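Local atomic coordinates of putative angiotensinogen (Lampetra fluviatilis, PDB entry 5INW), a protein that binds heparin and, as a serpin-family angiotensinogen, inhibits thrombin in a reaction that heparin promotes through a template mechanism. Residues K94-G99 and I106-L111; T238-V243 and Q386-D391; N254-D259 and L347-F352; T288-L293 and L335-P340. The protein carries 1 engineered substitution. All blocks are in the same frame, centred on the assembly; numbering follows the deposited sequence.

Contact 1 of 4, residues K94-G99 and I106-L111; sequences KQVLGG and IFFSPL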
loop_
_atom_site.group_PDB
_atom_site.type_symbol
_atom_site.label_atom_id
_atom_site.label_comp_id
_atom_site.label_asym_id
_atom_site.label_seq_id
_atom_site.Cartn_x
_atom_site.Cartn_y
_atom_site.Cartn_z
ATOM N N LYS A 94 -4.260 -11.977 -0.139
ATOM C CA LYS A 94 -4.750 -13.308 0.094
ATOM C C LYS A 94 -4.351 -13.893 1.410
ATOM O O LYS A 94 -5.118 -14.623 1.982
ATOM C CB LYS A 94 -4.270 -14.220 -1.002
ATOM C CG LYS A 94 -5.064 -14.006 -2.273
ATOM C CD LYS A 94 -4.296 -14.532 -3.484
ATOM C CE LYS A 94 -5.209 -14.703 -4.691
ATOM N NZ LYS A 94 -6.191 -13.578 -4.823
ATOM N N GLN A 95 -3.156 -13.592 1.887
ATOM C CA GLN A 95 -2.766 -13.939 3.247
ATOM C C GLN A 95 -3.533 -13.140 4.315
ATOM O O GLN A 95 -3.976 -13.710 5.295
ATOM C CB GLN A 95 -1.268 -13.714 3.459
ATOM C CG GLN A 95 -0.311 -14.509 2.566
ATOM C CD GLN A 95 -0.507 -16.013 2.612
ATOM O OE1 GLN A 95 -0.619 -16.633 1.559
ATOM N NE2 GLN A 95 -0.594 -16.595 3.805
ATOM N N VAL A 96 -3.712 -11.826 4.126
ATOM C CA VAL A 96 -4.511 -11.012 5.074
ATOM C C VAL A 96 -5.913 -11.592 5.345
ATOM O O VAL A 96 -6.397 -11.485 6.463
ATOM C CB VAL A 96 -4.627 -9.512 4.649
ATOM C CG1 VAL A 96 -5.565 -8.726 5.604
ATOM C CG2 VAL A 96 -3.245 -8.851 4.650
ATOM N N LEU A 97 -6.559 -12.133 4.307
ATOM C CA LEU A 97 -7.899 -12.791 4.378
ATOM C C LEU A 97 -7.976 -13.954 5.341
ATOM O O LEU A 97 -9.050 -14.235 5.879
ATOM C CB LEU A 97 -8.302 -13.376 3.017
ATOM C CG LEU A 97 -8.599 -12.391 1.891
ATOM C CD1 LEU A 97 -8.825 -13.117 0.574
ATOM C CD2 LEU A 97 -9.801 -11.509 2.229
ATOM N N GLY A 98 -6.852 -14.649 5.526
ATOM C CA GLY A 98 -6.750 -15.717 6.507
ATOM C C GLY A 98 -6.979 -15.284 7.950
ATOM O O GLY A 98 -7.279 -16.112 8.799
ATOM N N GLY A 99 -6.872 -13.993 8.229
ATOM C CA GLY A 99 -7.056 -13.465 9.578
ATOM C C GLY A 99 -7.978 -12.269 9.666
ATOM O O GLY A 99 -7.785 -11.421 10.542
ATOM N N ILE A 106 -9.537 -3.891 5.320
ATOM C CA ILE A 106 -8.252 -4.282 4.810
ATOM C C ILE A 106 -7.721 -3.107 3.982
ATOM O O ILE A 106 -8.434 -2.576 3.090
ATOM C CB ILE A 106 -8.354 -5.554 3.938
ATOM C CG1 ILE A 106 -8.727 -6.742 4.779
ATOM C CG2 ILE A 106 -7.009 -5.883 3.253
ATOM C CD1 ILE A 106 -9.058 -7.959 3.940
ATOM N N PHE A 107 -6.483 -2.699 4.255
ATOM C CA PHE A 107 -5.871 -1.558 3.550
ATOM C C PHE A 107 -4.366 -1.498 3.687
ATOM O O PHE A 107 -3.833 -1.466 4.777
ATOM C CB PHE A 107 -6.457 -0.243 4.018
ATOM C CG PHE A 107 -6.293 0.832 3.013
ATOM C CD1 PHE A 107 -6.887 0.717 1.777
ATOM C CD2 PHE A 107 -5.531 1.969 3.281
ATOM C CE1 PHE A 107 -6.742 1.711 0.828
ATOM C CE2 PHE A 107 -5.348 2.943 2.323
ATOM C CZ PHE A 107 -5.962 2.820 1.096
ATOM N N PHE A 108 -3.688 -1.493 2.564
ATOM C CA PHE A 108 -2.242 -1.503 2.542
ATOM C C PHE A 108 -1.694 -1.040 1.192
ATOM O O PHE A 108 -2.405 -1.101 0.208
ATOM C CB PHE A 108 -1.718 -2.899 2.938
ATOM C CG PHE A 108 -2.114 -4.034 2.014
ATOM C CD1 PHE A 108 -1.256 -4.439 0.952
ATOM C CD2 PHE A 108 -3.280 -4.754 2.217
ATOM C CE1 PHE A 108 -1.582 -5.495 0.104
ATOM C CE2 PHE A 108 -3.611 -5.815 1.365
ATOM C CZ PHE A 108 -2.749 -6.192 0.323
ATOM N N SER A 109 -0.456 -0.557 1.145
ATOM C CA SER A 109 0.205 -0.169 -0.108
ATOM C C SER A 109 1.270 -1.179 -0.516
ATOM O O SER A 109 2.262 -1.343 0.181
ATOM C CB SER A 109 0.894 1.191 0.048
ATOM O OG SER A 109 1.770 1.417 -1.071
ATOM N N PRO A 110 1.089 -1.845 -1.652
ATOM C CA PRO A 110 2.156 -2.746 -2.137
ATOM C C PRO A 110 3.455 -2.062 -2.429
ATOM O O PRO A 110 4.485 -2.647 -2.132
ATOM C CB PRO A 110 1.578 -3.356 -3.422
ATOM C CG PRO A 110 0.103 -3.239 -3.291
ATOM C CD PRO A 110 -0.138 -1.991 -2.454
ATOM N N LEU A 111 3.427 -0.845 -2.963
ATOM C CA LEU A 111 4.669 -0.078 -3.219
ATOM C C LEU A 111 5.513 0.192 -1.985
ATOM O O LEU A 111 6.748 0.124 -2.053
ATOM C CB LEU A 111 4.369 1.287 -3.836
ATOM C CG LEU A 111 3.919 1.302 -5.288
ATOM C CD1 LEU A 111 3.618 2.743 -5.643
ATOM C CD2 LEU A 111 4.957 0.746 -6.248
#
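Val96 and Ile106 meet tip to tip in the tight part of this contact. Val96 CG1 sits among three atoms of the isoleucine, 3.8 Å from Ile106 CG1 and 3.9 Å from Ile106 CD1, with Ile106 CG2 only slightly farther off. That methyl gets there because it stands opposite the backbone N (chi1 175°), which leaves CG2 beside the N and turned to Phe108. There the fit is slacker: Val96 CG2 stays 4.5 Å from Phe108 CE2 and comes obliquely to the ring, whose edge is met in plane by Ile106 CG2 from within its own strand. On the more open side, the partly exposed Leu97 crosses Ile106 at about a right angle, Leu97 CD2 lying 4.0 Å from Ile106 CD1, and beyond it lie the exposed Gly98 and Gly99. Tyr358 of strand 345-359 packs on Val96, Ile106 and Phe108, while strand 106-108 pairs antiparallel with a strand of the separate C-terminal peptide chain, whose Arg29 packs on Leu97 and Ile106. No hydrogen bond joins the two segments, so between them the link is apolar packing, with no direction imposed by a polar bond.

Contact 2 of 4, residues T238-V243 and Q386-D391; sequences TSLVIV and QKLHVD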
loop_
_atom_site.group_PDB
_atom_site.type_symbol
_atom_site.label_atom_id
_atom_site.label_comp_id
_atom_site.label_asym_id
_atom_site.label_seq_id
_atom_site.Cartn_x
_atom_site.Cartn_y
_atom_site.Cartn_z
ATOM N N THR A 238 18.994 -2.782 18.451
ATOM C CA THR A 238 18.681 -2.432 17.107
ATOM C C THR A 238 19.894 -1.883 16.429
ATOM O O THR A 238 20.617 -0.995 16.955
ATOM C CB THR A 238 17.548 -1.411 17.042
ATOM O OG1 THR A 238 16.392 -2.032 17.599
ATOM C CG2 THR A 238 17.241 -1.007 15.583
ATOM N N SER A 239 20.050 -2.396 15.225
ATOM C CA SER A 239 21.173 -2.111 14.392
ATOM C C SER A 239 20.817 -1.325 13.135
ATOM O O SER A 239 21.611 -0.472 12.728
ATOM C CB SER A 239 21.881 -3.416 14.064
ATOM O OG SER A 239 22.855 -3.655 15.071
ATOM N N LEU A 240 19.643 -1.567 12.546
ATOM C CA LEU A 240 19.083 -0.642 11.546
ATOM C C LEU A 240 17.575 -0.604 11.602
ATOM O O LEU A 240 16.952 -1.550 12.081
ATOM C CB LEU A 240 19.429 -1.048 10.126
ATOM C CG LEU A 240 20.859 -0.901 9.663
ATOM C CD1 LEU A 240 21.592 -2.224 9.916
ATOM C CD2 LEU A 240 20.884 -0.486 8.184
ATOM N N VAL A 241 17.018 0.484 11.063
ATOM C CA VAL A 241 15.588 0.641 10.850
ATOM C C VAL A 241 15.381 1.207 9.462
ATOM O O VAL A 241 15.923 2.247 9.176
ATOM C CB VAL A 241 14.983 1.607 11.875
ATOM C CG1 VAL A 241 13.486 1.763 11.642
ATOM C CG2 VAL A 241 15.217 1.050 13.245
ATOM N N ILE A 242 14.580 0.553 8.632
ATOM C CA ILE A 242 14.296 0.980 7.260
ATOM C C ILE A 242 12.874 1.455 7.248
ATOM O O ILE A 242 12.052 0.851 7.848
ATOM C CB ILE A 242 14.400 -0.215 6.285
ATOM C CG1 ILE A 242 15.869 -0.655 6.172
ATOM C CG2 ILE A 242 13.874 0.102 4.895
ATOM C CD1 ILE A 242 16.041 -2.066 5.656
ATOM N N VAL A 243 12.609 2.541 6.543
ATOM C CA VAL A 243 11.282 3.182 6.540
ATOM C C VAL A 243 10.911 3.546 5.125
ATOM O O VAL A 243 11.687 4.167 4.406
ATOM C CB VAL A 243 11.307 4.492 7.358
ATOM C CG1 VAL A 243 10.080 5.332 7.086
ATOM C CG2 VAL A 243 11.484 4.177 8.829
ATOM N N GLN A 386 28.613 -7.525 12.094
ATOM C CA GLN A 386 27.567 -8.199 12.845
ATOM C C GLN A 386 26.704 -9.100 11.951
ATOM O O GLN A 386 26.572 -8.849 10.751
ATOM C CB GLN A 386 26.620 -7.171 13.463
ATOM C CG GLN A 386 27.092 -6.351 14.660
ATOM C CD GLN A 386 25.988 -5.450 15.231
ATOM O OE1 GLN A 386 24.875 -5.465 14.784
ATOM N NE2 GLN A 386 26.296 -4.728 16.277
ATOM N N LYS A 387 26.103 -10.122 12.560
ATOM C CA LYS A 387 25.144 -11.003 11.894
ATOM C C LYS A 387 23.738 -10.474 12.151
ATOM O O LYS A 387 23.245 -10.514 13.315
ATOM C CB LYS A 387 25.262 -12.453 12.379
ATOM C CG LYS A 387 24.238 -13.413 11.747
ATOM C CD LYS A 387 24.547 -14.909 11.932
ATOM C CE LYS A 387 24.966 -15.594 10.630
ATOM N NZ LYS A 387 25.848 -16.774 10.889
ATOM N N LEU A 388 23.109 -9.971 11.068
ATOM C CA LEU A 388 21.854 -9.234 11.171
ATOM C C LEU A 388 20.684 -10.057 10.625
ATOM O O LEU A 388 20.855 -10.878 9.704
ATOM C CB LEU A 388 21.972 -7.896 10.441
ATOM C CG LEU A 388 23.102 -6.914 10.851
ATOM C CD1 LEU A 388 23.028 -5.653 10.047
ATOM C CD2 LEU A 388 23.042 -6.591 12.341
ATOM N N HIS A 389 19.516 -9.851 11.244
ATOM C CA HIS A 389 18.280 -10.427 10.780
ATOM C C HIS A 389 17.200 -9.376 10.921
ATOM O O HIS A 389 17.351 -8.424 11.703
ATOM C CB HIS A 389 17.916 -11.713 11.590
ATOM C CG HIS A 389 17.681 -11.483 13.059
ATOM N ND1 HIS A 389 16.426 -11.508 13.620
ATOM C CD2 HIS A 389 18.538 -11.227 14.074
ATOM C CE1 HIS A 389 16.512 -11.284 14.918
ATOM N NE2 HIS A 389 17.784 -11.088 15.214
ATOM N N VAL A 390 16.077 -9.594 10.224
ATOM C CA VAL A 390 14.883 -8.770 10.399
ATOM C C VAL A 390 14.167 -9.190 11.686
ATOM O O VAL A 390 13.626 -10.276 11.780
ATOM C CB VAL A 390 13.885 -8.925 9.228
ATOM C CG1 VAL A 390 12.674 -8.042 9.440
ATOM C CG2 VAL A 390 14.550 -8.613 7.895
ATOM N N ASP A 391 14.094 -8.278 12.645
ATOM C CA ASP A 391 13.329 -8.484 13.870
ATOM C C ASP A 391 11.859 -8.358 13.649
ATOM O O ASP A 391 11.131 -9.168 14.102
ATOM C CB ASP A 391 13.713 -7.448 14.895
ATOM C CG ASP A 391 13.138 -7.749 16.242
ATOM O OD1 ASP A 391 13.154 -8.936 16.654
ATOM O OD2 ASP A 391 12.707 -6.800 16.914
#
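Ser239 OG donates to Gln386 OE1 at 2.7 Å. The donor lies in the carbonyl plane on a lone pair, with a C=O...donor angle of 130°. Gln386 spans the distance because its chain runs extended beyond CG (chi2 -175°), bringing the carbonyl end of the amide to the serine. The same serine also has an apolar neighbour: Ser239 CB lies 3.8 Å from Leu388 CD2, so the two branches of Leu388 are shared between consecutive residues of the first segment. Ser239 and Leu240 both face Ile416 and form backbone hydrogen bonds to it, which makes this a classic beta bulge between strands 238-251 and 405-417. Strand 405-417 pairs with 389-401 on its other flank, and the contact therefore reaches over the end of a strand lying between its two segments; in a loop-cleaved serpin this is the reactive-loop segment inserted into sheet A. Leu240, next along, crosses Leu388 at about a right angle, with Leu240 CD1 at 3.7 Å from Leu388 CD1. Both leucines rest on Ile416 as well, and Leu182 and Val176 add to the apolar surroundings of Leu240. From Val241 onward strand 405-417 holds the two segments apart and their side chains no longer touch: Val241 bonds through its backbone to Phe177, and Ile242 to Val414, its side chain packing on Val119 and Val120 of helix 110-122.

Contact 3 of 4, residues N254-D259 and L347-F352; sequences NKFEPD and LSLPKF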
loop_
_atom_site.group_PDB
_atom_site.type_symbol
_atom_site.label_atom_id
_atom_site.label_comp_id
_atom_site.label_asym_id
_atom_site.label_seq_id
_atom_site.Cartn_x
_atom_site.Cartn_y
_atom_site.Cartn_z
ATOM N N ASN A 254 -14.779 14.199 -10.808
ATOM C CA ASN A 254 -16.130 14.657 -10.611
ATOM C C ASN A 254 -16.317 14.764 -9.132
ATOM O O ASN A 254 -16.560 13.783 -8.442
ATOM C CB ASN A 254 -17.082 13.634 -11.159
ATOM C CG ASN A 254 -16.630 13.104 -12.474
ATOM O OD1 ASN A 254 -16.862 13.745 -13.495
ATOM N ND2 ASN A 254 -15.976 11.930 -12.477
ATOM N N LYS A 255 -16.168 15.969 -8.619
ATOM C CA LYS A 255 -16.325 16.196 -7.188
ATOM C C LYS A 255 -17.791 16.100 -6.759
ATOM O O LYS A 255 -18.665 16.496 -7.495
ATOM C CB LYS A 255 -15.743 17.554 -6.815
ATOM C CG LYS A 255 -14.229 17.654 -6.993
ATOM C CD LYS A 255 -13.689 18.791 -6.157
ATOM C CE LYS A 255 -12.339 19.237 -6.644
ATOM N NZ LYS A 255 -11.920 20.411 -5.841
ATOM N N PHE A 256 -18.030 15.554 -5.571
ATOM C CA PHE A 256 -19.378 15.373 -5.037
ATOM C C PHE A 256 -19.821 16.674 -4.447
ATOM O O PHE A 256 -19.004 17.438 -3.964
ATOM C CB PHE A 256 -19.410 14.378 -3.884
ATOM C CG PHE A 256 -19.095 12.971 -4.275
ATOM C CD1 PHE A 256 -17.754 12.507 -4.283
ATOM C CD2 PHE A 256 -20.107 12.073 -4.582
ATOM C CE1 PHE A 256 -17.452 11.187 -4.626
ATOM C CE2 PHE A 256 -19.808 10.752 -4.922
ATOM C CZ PHE A 256 -18.484 10.312 -4.952
ATOM N N GLU A 257 -21.128 16.886 -4.432
ATOM C CA GLU A 257 -21.703 18.050 -3.777
ATOM C C GLU A 257 -21.962 17.685 -2.290
ATOM O O GLU A 257 -22.603 16.660 -1.999
ATOM C CB GLU A 257 -22.966 18.527 -4.548
ATOM C CG GLU A 257 -23.600 19.830 -4.068
ATOM C CD GLU A 257 -22.688 21.069 -4.095
ATOM O OE1 GLU A 257 -21.680 21.095 -4.875
ATOM O OE2 GLU A 257 -22.998 22.043 -3.332
ATOM N N PRO A 258 -21.435 18.506 -1.347
ATOM C CA PRO A 258 -21.770 18.356 0.080
ATOM C C PRO A 258 -23.257 18.423 0.401
ATOM O O PRO A 258 -23.746 17.601 1.177
ATOM C CB PRO A 258 -21.064 19.535 0.727
ATOM C CG PRO A 258 -19.867 19.734 -0.140
ATOM C CD PRO A 258 -20.366 19.510 -1.535
ATOM N N ASP A 259 -23.974 19.350 -0.231
ATOM C CA ASP A 259 -25.437 19.397 -0.139
ATOM C C ASP A 259 -26.131 18.039 -0.353
ATOM O O ASP A 259 -27.148 17.782 0.267
ATOM C CB ASP A 259 -26.001 20.432 -1.105
ATOM C CG ASP A 259 -25.640 21.838 -0.705
ATOM O OD1 ASP A 259 -24.426 22.136 -0.610
ATOM O OD2 ASP A 259 -26.568 22.644 -0.486
ATOM N N LEU A 347 -24.606 7.524 -8.477
ATOM C CA LEU A 347 -23.643 6.930 -7.552
ATOM C C LEU A 347 -23.956 7.320 -6.139
ATOM O O LEU A 347 -24.284 8.472 -5.879
ATOM C CB LEU A 347 -22.220 7.355 -7.883
ATOM C CG LEU A 347 -21.112 6.801 -6.971
ATOM C CD1 LEU A 347 -20.968 5.301 -7.057
ATOM C CD2 LEU A 347 -19.778 7.466 -7.289
ATOM N N SER A 348 -23.835 6.351 -5.241
ATOM C CA SER A 348 -23.963 6.538 -3.788
ATOM C C SER A 348 -22.702 5.918 -3.134
ATOM O O SER A 348 -22.423 4.731 -3.348
ATOM C CB SER A 348 -25.236 5.846 -3.268
ATOM O OG SER A 348 -26.297 5.867 -4.234
ATOM N N LEU A 349 -21.924 6.717 -2.396
ATOM C CA LEU A 349 -20.639 6.298 -1.828
ATOM C C LEU A 349 -20.399 6.852 -0.428
ATOM O O LEU A 349 -20.409 8.080 -0.268
ATOM C CB LEU A 349 -19.492 6.808 -2.712
ATOM C CG LEU A 349 -18.017 6.435 -2.428
ATOM C CD1 LEU A 349 -17.839 4.945 -2.609
ATOM C CD2 LEU A 349 -17.063 7.193 -3.358
ATOM N N PRO A 350 -20.077 5.971 0.562
ATOM C CA PRO A 350 -19.738 6.424 1.918
ATOM C C PRO A 350 -18.574 7.416 1.989
ATOM O O PRO A 350 -17.686 7.379 1.151
ATOM C CB PRO A 350 -19.375 5.131 2.636
ATOM C CG PRO A 350 -20.168 4.077 1.945
ATOM C CD PRO A 350 -20.229 4.502 0.507
ATOM N N LYS A 351 -18.637 8.299 2.987
ATOM C CA LYS A 351 -17.598 9.265 3.377
ATOM C C LYS A 351 -17.090 8.736 4.730
ATOM O O LYS A 351 -17.880 8.472 5.653
ATOM C CB LYS A 351 -18.226 10.656 3.512
ATOM C CG LYS A 351 -17.395 11.774 4.145
ATOM C CD LYS A 351 -18.235 13.057 4.152
ATOM C CE LYS A 351 -17.834 14.116 5.172
ATOM N NZ LYS A 351 -16.494 14.761 4.962
ATOM N N PHE A 352 -15.786 8.534 4.836
ATOM C CA PHE A 352 -15.226 7.820 5.966
ATOM C C PHE A 352 -13.740 7.993 6.032
ATOM O O PHE A 352 -13.117 8.338 5.032
ATOM C CB PHE A 352 -15.513 6.329 5.844
ATOM C CG PHE A 352 -14.958 5.697 4.591
ATOM C CD1 PHE A 352 -15.670 5.735 3.416
ATOM C CD2 PHE A 352 -13.727 5.066 4.582
ATOM C CE1 PHE A 352 -15.158 5.163 2.254
ATOM C CE2 PHE A 352 -13.214 4.493 3.424
ATOM C CZ PHE A 352 -13.940 4.534 2.260
#
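Leu347 and Leu349 hold the same side-chain shape, CG opposite the backbone N (chi1 180° and -175°), and both offer their CD2 methyl to Phe256. The phenylalanine instead keeps CG beside its backbone N (chi1 -67°), which sends the ring out from the loop so that its far end rests on the pair of methyls. Phe256 CZ is 3.9 Å from Leu347 CD2 and 3.8 Å from Leu349 CD2; Phe256 CE2 also approaches Leu347 CD2, at 4.0 Å. Each leucine crosses the phenylalanine at about a right angle, and the methyls come obliquely to the ring. Being two apart on strand 345-359, the leucines lie on one side of it, and this is the side the loop residue covers. All three side chains are buried, and the link is wholly apolar. Trp252 meets the Phe256 ring edge-to-face, and Leu300 packs on both leucines from strand 295-301. Leu347 and Ser348 pair in parallel with a strand of the separate C-terminal peptide chain. An aromatic residue shortly after strand 238-251, packed on the sheet C part of strand 345-359, is consistent with the serpin breach, where the top of sheet A meets sheet C.

Contact 4 of 4, residues T288-L293 and L335-P340; sequences TQDRKL and LSLLGP
Strand 287-290, an outer strand of a three-stranded antiparallel meander, meets the last turn of helix 328-337 here, chiefly through Thr288 and Leu337. Thr288 OG1 lies 3.0 Å from Leu337 O and can donate to it, though it may spend its proton on another acceptor nearby. Thr288 CG2 packs beside the same oxygen, 3.7 Å from Leu337 O, so the threonine lies against the carbonyl near the C-terminal end of helix 328-337. Leu338, its CG held beside the backbone N (chi1 -70°), places Leu338 CD2 3.7 Å from Thr288 OG1. The meander of strands 287-290, 295-301 and 306-313, followed in the chain by helices 319-325 and 328-337, corresponds to the start of serpin sheet B with the helices usually called G and H. Farther along the strand, Asp290 begins an Asx motif: Leu293 N donates to Asp290 OD2 at 2.9 Å with an N-H...O angle of 146°, reaching the oxygen from above the carboxylate, 64° out of its plane. The other oxygen accepts from Trp334 NE1 on the helix, so the buried carboxylate ties the turn after the strand to helix 328-337; these two donors would probably help to keep it ionised. Leu337, itself exposed, stretches beside this group, with Leu337 CD1 4.3 Å from Asp290 OD1. The hydroxyl of Ser286, just ahead of the strand, lies within hydrogen-bonding range of both Gly339 O and Pro340 O, its single proton serving one at a time.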
loop_
_atom_site.group_PDB
_atom_site.type_symbol
_atom_site.label_atom_id
_atom_site.label_comp_id
_atom_site.label_asym_id
_atom_site.label_seq_id
_atom_site.Cartn_x
_atom_site.Cartn_y
_atom_site.Cartn_z
ATOM N N THR A 288 -19.589 -1.633 -14.841
ATOM C CA THR A 288 -20.088 -2.852 -15.477
ATOM C C THR A 288 -20.504 -3.817 -14.416
ATOM O O THR A 288 -19.895 -3.854 -13.335
ATOM C CB THR A 288 -19.012 -3.622 -16.275
ATOM O OG1 THR A 288 -18.055 -2.711 -16.805
ATOM C CG2 THR A 288 -19.668 -4.447 -17.420
ATOM N N GLN A 289 -21.479 -4.659 -14.747
ATOM C CA GLN A 289 -21.766 -5.814 -13.911
ATOM C C GLN A 289 -20.762 -6.939 -14.226
ATOM O O GLN A 289 -20.620 -7.317 -15.387
ATOM C CB GLN A 289 -23.203 -6.286 -14.110
ATOM C CG GLN A 289 -24.247 -5.346 -13.525
ATOM C CD GLN A 289 -24.188 -5.263 -12.004
ATOM O OE1 GLN A 289 -23.977 -6.273 -11.323
ATOM N NE2 GLN A 289 -24.352 -4.055 -11.464
ATOM N N ASP A 290 -20.028 -7.427 -13.214
ATOM C CA ASP A 290 -19.298 -8.664 -13.381
ATOM C C ASP A 290 -20.283 -9.809 -13.124
ATOM O O ASP A 290 -20.643 -10.065 -11.965
ATOM C CB ASP A 290 -18.085 -8.751 -12.457
ATOM C CG ASP A 290 -17.138 -9.925 -12.828
ATOM O OD1 ASP A 290 -15.909 -9.796 -12.703
ATOM O OD2 ASP A 290 -17.627 -10.997 -13.267
ATOM N N ARG A 291 -20.713 -10.478 -14.204
ATOM C CA ARG A 291 -21.649 -11.596 -14.104
ATOM C C ARG A 291 -20.957 -12.789 -13.449
ATOM O O ARG A 291 -21.523 -13.429 -12.559
ATOM C CB ARG A 291 -22.258 -11.972 -15.470
ATOM C CG ARG A 291 -23.393 -13.011 -15.421
ATOM C CD ARG A 291 -24.092 -13.293 -16.744
ATOM N NE ARG A 291 -23.233 -13.376 -17.931
ATOM C CZ ARG A 291 -22.406 -14.380 -18.237
ATOM N NH1 ARG A 291 -22.249 -15.429 -17.425
ATOM N NH2 ARG A 291 -21.704 -14.319 -19.366
ATOM N N LYS A 292 -19.720 -13.064 -13.852
ATOM C CA LYS A 292 -18.969 -14.186 -13.283
ATOM C C LYS A 292 -18.791 -14.071 -11.752
ATOM O O LYS A 292 -18.874 -15.088 -11.069
ATOM C CB LYS A 292 -17.625 -14.353 -14.015
ATOM C CG LYS A 292 -16.764 -15.555 -13.614
ATOM C CD LYS A 292 -17.317 -16.893 -14.090
ATOM C CE LYS A 292 -16.467 -18.048 -13.564
ATOM N NZ LYS A 292 -17.054 -19.397 -13.868
ATOM N N LEU A 293 -18.605 -12.847 -11.221
ATOM C CA LEU A 293 -18.361 -12.596 -9.760
ATOM C C LEU A 293 -19.539 -11.973 -8.980
ATOM O O LEU A 293 -19.377 -11.634 -7.801
ATOM C CB LEU A 293 -17.107 -11.734 -9.573
ATOM C CG LEU A 293 -15.783 -12.365 -10.036
ATOM C CD1 LEU A 293 -14.667 -11.334 -10.018
ATOM C CD2 LEU A 293 -15.386 -13.578 -9.195
ATOM N N LEU A 335 -10.668 -4.084 -15.982
ATOM C CA LEU A 335 -10.370 -2.873 -16.768
ATOM C C LEU A 335 -10.774 -2.959 -18.238
ATOM O O LEU A 335 -11.126 -1.955 -18.843
ATOM C CB LEU A 335 -8.891 -2.552 -16.707
ATOM C CG LEU A 335 -8.415 -2.079 -15.354
ATOM C CD1 LEU A 335 -6.910 -2.263 -15.252
ATOM C CD2 LEU A 335 -8.818 -0.626 -15.128
ATOM N N SER A 336 -10.655 -4.146 -18.812
ATOM C CA SER A 336 -11.201 -4.431 -20.125
ATOM C C SER A 336 -12.738 -4.430 -20.124
ATOM O O SER A 336 -13.329 -3.912 -21.077
ATOM C CB SER A 336 -10.675 -5.767 -20.662
ATOM O OG SER A 336 -11.594 -6.347 -21.564
ATOM N N LEU A 337 -13.383 -5.009 -19.100
ATOM C CA LEU A 337 -14.877 -5.048 -19.030
ATOM C C LEU A 337 -15.475 -3.664 -18.879
ATOM O O LEU A 337 -16.607 -3.440 -19.308
ATOM C CB LEU A 337 -15.405 -5.945 -17.900
ATOM C CG LEU A 337 -15.184 -7.479 -17.928
ATOM C CD1 LEU A 337 -15.646 -8.111 -16.626
ATOM C CD2 LEU A 337 -15.858 -8.166 -19.112
ATOM N N LEU A 338 -14.709 -2.743 -18.285
ATOM C CA LEU A 338 -15.061 -1.314 -18.244
ATOM C C LEU A 338 -14.951 -0.647 -19.616
ATOM O O LEU A 338 -13.853 -0.570 -20.186
ATOM C CB LEU A 338 -14.155 -0.554 -17.256
ATOM C CG LEU A 338 -14.432 -0.895 -15.800
ATOM C CD1 LEU A 338 -13.283 -0.463 -14.914
ATOM C CD2 LEU A 338 -15.727 -0.266 -15.322
ATOM N N GLY A 339 -16.079 -0.142 -20.120
ATOM C CA GLY A 339 -16.098 0.698 -21.315
ATOM C C GLY A 339 -15.890 2.147 -20.923
ATOM O O GLY A 339 -15.477 2.437 -19.790
ATOM N N PRO A 340 -16.131 3.074 -21.879
ATOM C CA PRO A 340 -16.304 4.478 -21.486
ATOM C C PRO A 340 -17.601 4.590 -20.690
ATOM O O PRO A 340 -17.619 5.241 -19.633
ATOM C CB PRO A 340 -16.370 5.233 -22.820
ATOM C CG PRO A 340 -16.667 4.216 -23.865
ATOM C CD PRO A 340 -16.195 2.887 -23.346
#

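Contacts 1, 2 and 3 are buried, contact 4 only partly so. Contact 1 is the most central; contacts 2 and 3 lie on opposite sides of the chain's centre, their centres about 44 Å apart, yet strand 345-359 of contact 3 runs from sheet C into sheet A, where it neighbours strand 389-401 of contact 2. Contacts 3 and 4 are nested in the loop that contact 2 closes, and strand 345-359 is the next element after helix 328-337 of contact 4. Chemistry shifts with place: contacts 1 and 3 are purely apolar, contact 2 adds one side-chain hydrogen bond to its leucine pair, and contact 4 mixes a threonine hydroxyl, a carboxylate and leucines near a helix end.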